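Side-chain contact in protein virB8 (Agrobacterium tumefaciens, PDB 2CC3), which forms part of a type IV secretion system at the bacterial inner membrane and is thought to help direct T-DNA transfer into plant cells: residues P2-T5 against Q6-V10. Residues are numbered along the deposited sequence; the frame is centred on the assembly and turned at random.
Sequences PHMT and QEEAV
Thr-5 and Glu-8 close a capping box, a reciprocal exchange in which each side chain serves the backbone N-H of the other; here it starts the first helix of the VirB8 periplasmic domain. Thr-5 is the N-cap. Thr-5 OG1, turned between its own N and carbonyl carbon (chi1 69°), accepts from Glu-8 N at 3.0 Å in a fairly straight bond, 159° at the hydrogen.

The return half follows Glu-8 outward. Glu-8 CB lies only 3.1 Å from Thr-5 OG1, the oxygen that accepts from the same residue's N-H. Glu-8 CG passes on to Met-4 CB, and Glu-8 CD comes to 3.3 Å from Met-4 CB, a tight contact, closer than usual for two carbons. At the tip the two oxygens part company: OE2 stays beside Met-4 CB, whereas OE1 takes two donors from one residue. Thr-5 N reaches Glu-8 OE1 at 3.1 Å from above the carboxylate plane, and Thr-5 OG1 donates to that oxygen's anti lone pair, also at 3.1 Å. Two bonds to one oxygen should limit the swing of the carboxylate, and a negative charge near the helix N-terminus would be expected to suit the helix dipole.

Ala-9 N then bonds to Thr-5 O at 3.0 Å, the first turn's backbone link, while Met-4 SD rests 4.0 Å from Ala-9 CB.

The cap begins helix 6-23 at the edge of the domain. Glu-7 ties this first turn to the antiparallel sheet through a salt bridge with Lys-114 at the end of strand 102-114, and Val-10 packs on Val-10 of the second subunit, placing the first turn of the helix, just after the cap, against the second subunit of the dimer.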
loop_
_atom_site.group_PDB
_atom_site.type_symbol
_atom_site.label_atom_id
_atom_site.label_comp_id
_atom_site.label_asym_id
_atom_site.label_seq_id
_atom_site.Cartn_x
_atom_site.Cartn_y
_atom_site.Cartn_z
ATOM N N PRO A 2 -24.740 4.107 -7.406
ATOM C CA PRO A 2 -24.476 4.063 -5.959
ATOM C C PRO A 2 -23.464 5.146 -5.521
ATOM O O PRO A 2 -22.347 5.196 -6.042
ATOM C CB PRO A 2 -23.907 2.648 -5.735
ATOM C CG PRO A 2 -24.048 1.927 -7.041
ATOM C CD PRO A 2 -24.120 2.967 -8.104
ATOM N N HIS A 3 -23.872 5.994 -4.574
ATOM C CA HIS A 3 -23.079 7.148 -4.141
ATOM C C HIS A 3 -22.400 6.937 -2.782
ATOM O O HIS A 3 -22.959 6.321 -1.880
ATOM C CB HIS A 3 -23.943 8.421 -4.051
ATOM C CG HIS A 3 -25.007 8.522 -5.100
ATOM N ND1 HIS A 3 -24.819 9.191 -6.293
ATOM C CD2 HIS A 3 -26.281 8.058 -5.126
ATOM C CE1 HIS A 3 -25.924 9.118 -7.016
ATOM N NE2 HIS A 3 -26.826 8.437 -6.331
ATOM N N MET A 4 -21.189 7.465 -2.641
ATOM C CA MET A 4 -20.590 7.638 -1.327
ATOM C C MET A 4 -19.843 8.959 -1.225
ATOM O O MET A 4 -19.294 9.458 -2.212
ATOM C CB MET A 4 -19.692 6.453 -0.933
ATOM C CG MET A 4 -18.361 6.299 -1.656
ATOM S SD MET A 4 -17.648 4.705 -1.183
ATOM C CE MET A 4 -18.408 3.635 -2.410
ATOM N N THR A 5 -19.832 9.517 -0.023
ATOM C CA THR A 5 -18.989 10.663 0.284
ATOM C C THR A 5 -17.509 10.265 0.162
ATOM O O THR A 5 -17.153 9.102 0.343
ATOM C CB THR A 5 -19.273 11.176 1.704
ATOM O OG1 THR A 5 -18.799 10.214 2.647
ATOM C CG2 THR A 5 -20.785 11.392 1.907
ATOM N N GLN A 6 -16.641 11.225 -0.145
ATOM C CA GLN A 6 -15.224 10.923 -0.178
ATOM C C GLN A 6 -14.688 10.519 1.192
ATOM O O GLN A 6 -13.804 9.662 1.269
ATOM C CB GLN A 6 -14.365 12.026 -0.813
ATOM C CG GLN A 6 -12.948 11.481 -1.194
ATOM C CD GLN A 6 -12.116 12.448 -1.979
ATOM O OE1 GLN A 6 -12.358 12.686 -3.160
ATOM N NE2 GLN A 6 -11.139 13.014 -1.333
ATOM N N GLU A 7 -15.240 11.093 2.257
ATOM C CA GLU A 7 -14.867 10.751 3.645
ATOM C C GLU A 7 -15.099 9.282 3.935
ATOM O O GLU A 7 -14.226 8.619 4.469
ATOM C CB GLU A 7 -15.624 11.636 4.663
ATOM C CG GLU A 7 -15.817 11.032 6.073
ATOM C CD GLU A 7 -14.514 10.759 6.838
ATOM O OE1 GLU A 7 -13.407 10.985 6.297
ATOM O OE2 GLU A 7 -14.597 10.300 7.998
ATOM N N GLU A 8 -16.275 8.796 3.552
ATOM C CA GLU A 8 -16.649 7.394 3.640
ATOM C C GLU A 8 -15.789 6.520 2.720
ATOM O O GLU A 8 -15.405 5.416 3.099
ATOM C CB GLU A 8 -18.182 7.281 3.469
ATOM C CG GLU A 8 -18.819 6.139 2.691
ATOM C CD GLU A 8 -20.293 6.485 2.331
ATOM O OE1 GLU A 8 -20.644 7.691 2.360
ATOM O OE2 GLU A 8 -21.097 5.569 2.014
ATOM N N ALA A 9 -15.415 7.033 1.546
ATOM C CA ALA A 9 -14.499 6.282 0.655
ATOM C C ALA A 9 -13.116 6.126 1.278
ATOM O O ALA A 9 -12.538 5.031 1.287
ATOM C CB ALA A 9 -14.404 6.926 -0.740
ATOM N N VAL A 10 -12.594 7.230 1.796
ATOM C CA VAL A 10 -11.327 7.243 2.512
ATOM C C VAL A 10 -11.305 6.306 3.727
ATOM O O VAL A 10 -10.321 5.585 3.933
ATOM C CB VAL A 10 -10.931 8.698 2.860
ATOM C CG1 VAL A 10 -9.582 8.760 3.596
ATOM C CG2 VAL A 10 -10.833 9.501 1.562
#